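Local coordinates for protein class I phosphodiesterase PDEB1 (Leishmania major, PDB 2R8Q) that belongs to the class I phosphodiesterase family and folds into an all-helical catalytic domain that holds a zinc and a magnesium ion, at residues 177-180 with 181-184; 226-229 with 230-233. All blocks are in the same frame, centred on the assembly; numbering follows the deposited sequence.

Contact 1: 177-180 with 181-184; sequences CSLA and IEIL
Four consecutive backbone hydrogen bonds join 177-180 to 181-184, from the N-H groups of Ile-181, Glu-182, Ile-183 and Leu-184 to the carbonyls of Cys-177, Ser-178, Leu-179 and Ala-180. The last, Leu-184 N to Ala-180 O, measures 3.0 Å and is nearly straight at 168°. Aliphatic branches lie against some of these carbonyls: Ile-181 CG1 is 3.4 Å from Cys-177 O, and Ile-183 CG1 repeats the approach at 3.4 Å from Leu-179 O. In both isoleucines CG1 stands beside the backbone N, which turns it back along the helix toward the preceding turn. Among side chains, Leu-179 and Glu-182 run alongside each other, and methyl CD2 of Leu-179 lies 3.7 Å from OE1 of Glu-182. The other carboxylate oxygen, OE2, forms a salt bridge with Arg-93, so one carboxylate meets both a methyl and a guanidinium group. Ser-178 OG bonds back to Val-174 O. Cys-177 packs on helix 197-212, Ile-183 on helix 80-92, and Ile-181 touches Pro-158 of the second subunit. The arrangement is the i+4 to i hydrogen-bond pattern of a regular alpha helix, here the C-terminal part of helix 171-184 in the all-helical phosphodiesterase domain.

Contact 2: 226-229 with 230-233; sequences FTEL and ATSG
Thr-231 turns its hydroxyl back on the carbonyl of Thr-227, one helical turn earlier, while its own N-H bonds to the same oxygen from the other side of the carbonyl plane. OG1 of Thr-231 lies 2.9 Å from Thr-227 O and well above that plane, 47° out of it; Thr-231 N, at 2.7 Å, is tilted much less. With OG1 beside its backbone N (chi1 -66°), the hydroxyl is brought to this carbonyl, and CG2 of Thr-227 lies 4.1 Å from OG1 of Thr-231 as the two threonines cross at a slant. Thr-227 keeps its own hydroxyl for Leu-223 O.

Ser-232 repeats the two-sided grip on the next carbonyl: its OG and N are each 2.9 Å from Glu-228 O, but here the hydroxyl is only about half as far out of the plane. A chi1 of 55° turns OG back toward this oxygen, which its own N-H also uses. These paired bonds belong to the glycine-terminated C-terminal end of helix 219-232. Gly-233 still gives its N-H to Leu-229 O at 2.9 Å, but has positive phi, and at its backbone angles a CB would press on the carbonyl O of Ser-232.

Glu-228 bends at chi2 and runs at an angle across Thr-231, with OE1 in loose contact 4.2 Å from Thr-231 CB and OE2 4.0 Å from Ser-232 CB. On the buried side, Leu-229 packs on His-241 and Leu-244 of helix 239-254, whereas Phe-226 touches Thr-248 of that helix and Ile-321 and Asn-324 of helix 302-324.

Contact 1 comes first along the chain. It occupies the last two turns of helix 171-184, contact 2 the end of helix 219-232, and helix 197-212 comes between them in the chain. Their centres are 32 Å apart and their nearest atoms about 20 Å, so the two do not touch. Both belong to the phosphodiesterase catalytic domain. Contact 1 lies nearer the centre of the chain, with the side chain of Cys-177 about 10 Å from the magnesium ion, and meets the second subunit; contact 2 lies farther out, with no other chain of the assembly touching it, and packs against helices 239-254 and 302-324. The two thus belong to different neighbourhoods of one helical domain.

Contact 1: 177-180 with 181-184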
loop_
_atom_site.group_PDB
_atom_site.type_symbol
_atom_site.label_atom_id
_atom_site.label_comp_id
_atom_site.label_asym_id
_atom_site.label_seq_id
_atom_site.Cartn_x
_atom_site.Cartn_y
_atom_site.Cartn_z
ATOM N N CYS A 177 -1.623 -1.608 7.433
ATOM C CA CYS A 177 -0.208 -1.447 7.764
ATOM C C CYS A 177 0.376 -0.245 7.032
ATOM O O CYS A 177 1.131 0.536 7.607
ATOM C CB CYS A 177 0.586 -2.696 7.378
ATOM S SG CYS A 177 0.319 -4.122 8.453
ATOM N N SER A 178 0.025 -0.104 5.759
ATOM C CA SER A 178 0.524 1.007 4.954
ATOM C C SER A 178 0.127 2.351 5.550
ATOM O O SER A 178 0.927 3.295 5.569
ATOM C CB SER A 178 -0.003 0.897 3.521
ATOM O OG SER A 178 0.446 -0.301 2.913
ATOM N N LEU A 179 -1.106 2.447 6.037
ATOM C CA LEU A 179 -1.560 3.695 6.636
ATOM C C LEU A 179 -0.929 3.917 8.006
ATOM O O LEU A 179 -0.703 5.057 8.414
ATOM C CB LEU A 179 -3.086 3.717 6.741
ATOM C CG LEU A 179 -3.788 3.861 5.389
ATOM C CD1 LEU A 179 -5.289 3.815 5.585
ATOM C CD2 LEU A 179 -3.384 5.177 4.737
ATOM N N ALA A 180 -0.643 2.833 8.722
ATOM C CA ALA A 180 -0.010 2.958 10.029
ATOM C C ALA A 180 1.364 3.589 9.820
ATOM O O ALA A 180 1.762 4.492 10.550
ATOM C CB ALA A 180 0.135 1.588 10.679
ATOM N N ILE A 181 2.074 3.107 8.805
ATOM C CA ILE A 181 3.399 3.619 8.476
ATOM C C ILE A 181 3.322 5.100 8.118
ATOM O O ILE A 181 4.175 5.891 8.524
ATOM C CB ILE A 181 4.018 2.811 7.302
ATOM C CG1 ILE A 181 4.377 1.406 7.799
ATOM C CG2 ILE A 181 5.260 3.532 6.747
ATOM C CD1 ILE A 181 4.782 0.428 6.701
ATOM N N GLU A 182 2.292 5.470 7.366
ATOM C CA GLU A 182 2.092 6.860 6.965
ATOM C C GLU A 182 1.932 7.760 8.191
ATOM O O GLU A 182 2.588 8.798 8.308
ATOM C CB GLU A 182 0.848 6.962 6.080
ATOM C CG GLU A 182 0.443 8.378 5.724
ATOM C CD GLU A 182 -0.859 8.420 4.950
ATOM O OE1 GLU A 182 -0.910 7.839 3.844
ATOM O OE2 GLU A 182 -1.830 9.030 5.450
ATOM N N ILE A 183 1.052 7.361 9.104
ATOM C CA ILE A 183 0.818 8.135 10.318
ATOM C C ILE A 183 2.091 8.306 11.147
ATOM O O ILE A 183 2.418 9.412 11.580
ATOM C CB ILE A 183 -0.257 7.459 11.205
ATOM C CG1 ILE A 183 -1.617 7.526 10.510
ATOM C CG2 ILE A 183 -0.307 8.126 12.570
ATOM C CD1 ILE A 183 -2.708 6.730 11.216
ATOM N N LEU A 184 2.808 7.206 11.357
ATOM C CA LEU A 184 4.030 7.218 12.151
ATOM C C LEU A 184 5.202 7.952 11.511
ATOM O O LEU A 184 6.181 8.260 12.190
ATOM C CB LEU A 184 4.443 5.781 12.488
ATOM C CG LEU A 184 3.453 5.056 13.398
ATOM C CD1 LEU A 184 3.775 3.569 13.447
ATOM C CD2 LEU A 184 3.501 5.676 14.793
#

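Contact 2: 226-229 with 230-233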
loop_
_atom_site.group_PDB
_atom_site.type_symbol
_atom_site.label_atom_id
_atom_site.label_comp_id
_atom_site.label_asym_id
_atom_site.label_seq_id
_atom_site.Cartn_x
_atom_site.Cartn_y
_atom_site.Cartn_z
ATOM N N PHE A 226 -0.195 -21.597 17.392
ATOM C CA PHE A 226 -0.278 -21.261 18.811
ATOM C C PHE A 226 -0.282 -22.545 19.632
ATOM O O PHE A 226 0.368 -22.632 20.675
ATOM C CB PHE A 226 -1.562 -20.486 19.121
ATOM C CG PHE A 226 -1.813 -20.314 20.596
ATOM C CD1 PHE A 226 -1.151 -19.329 21.319
ATOM C CD2 PHE A 226 -2.673 -21.177 21.270
ATOM C CE1 PHE A 226 -1.339 -19.207 22.700
ATOM C CE2 PHE A 226 -2.866 -21.064 22.647
ATOM C CZ PHE A 226 -2.197 -20.078 23.361
ATOM N N THR A 227 -1.029 -23.537 19.158
ATOM C CA THR A 227 -1.125 -24.819 19.846
ATOM C C THR A 227 0.231 -25.522 19.890
ATOM O O THR A 227 0.598 -26.110 20.910
ATOM C CB THR A 227 -2.150 -25.732 19.158
ATOM O OG1 THR A 227 -3.404 -25.043 19.057
ATOM C CG2 THR A 227 -2.349 -27.009 19.965
ATOM N N GLU A 228 0.973 -25.462 18.785
ATOM C CA GLU A 228 2.292 -26.086 18.735
ATOM C C GLU A 228 3.196 -25.390 19.750
ATOM O O GLU A 228 4.048 -26.023 20.373
ATOM C CB GLU A 228 2.887 -25.974 17.326
ATOM C CG GLU A 228 4.271 -26.606 17.157
ATOM C CD GLU A 228 4.323 -28.056 17.610
ATOM O OE1 GLU A 228 3.351 -28.797 17.360
ATOM O OE2 GLU A 228 5.345 -28.459 18.206
ATOM N N LEU A 229 3.004 -24.085 19.916
ATOM C CA LEU A 229 3.788 -23.318 20.878
ATOM C C LEU A 229 3.540 -23.898 22.268
ATOM O O LEU A 229 4.467 -24.080 23.056
ATOM C CB LEU A 229 3.368 -21.845 20.847
ATOM C CG LEU A 229 3.888 -20.948 21.973
ATOM C CD1 LEU A 229 5.398 -20.889 21.923
ATOM C CD2 LEU A 229 3.292 -19.554 21.836
ATOM N N ALA A 230 2.278 -24.194 22.557
ATOM C CA ALA A 230 1.896 -24.756 23.846
ATOM C C ALA A 230 2.331 -26.216 23.959
ATOM O O ALA A 230 2.634 -26.700 25.051
ATOM C CB ALA A 230 0.385 -24.643 24.035
ATOM N N THR A 231 2.360 -26.912 22.828
ATOM C CA THR A 231 2.759 -28.316 22.789
ATOM C C THR A 231 4.250 -28.491 23.069
ATOM O O THR A 231 4.658 -29.434 23.751
ATOM C CB THR A 231 2.448 -28.943 21.411
ATOM O OG1 THR A 231 1.030 -28.985 21.215
ATOM C CG2 THR A 231 3.015 -30.354 21.321
ATOM N N SER A 232 5.061 -27.582 22.538
ATOM C CA SER A 232 6.505 -27.649 22.725
ATOM C C SER A 232 6.969 -26.944 23.997
ATOM O O SER A 232 8.041 -27.246 24.522
ATOM C CB SER A 232 7.222 -27.058 21.507
ATOM O OG SER A 232 6.787 -25.737 21.236
ATOM N N GLY A 233 6.162 -26.009 24.488
ATOM C CA GLY A 233 6.514 -25.292 25.701
ATOM C C GLY A 233 6.937 -23.850 25.478
ATOM O O GLY A 233 7.938 -23.582 24.813
#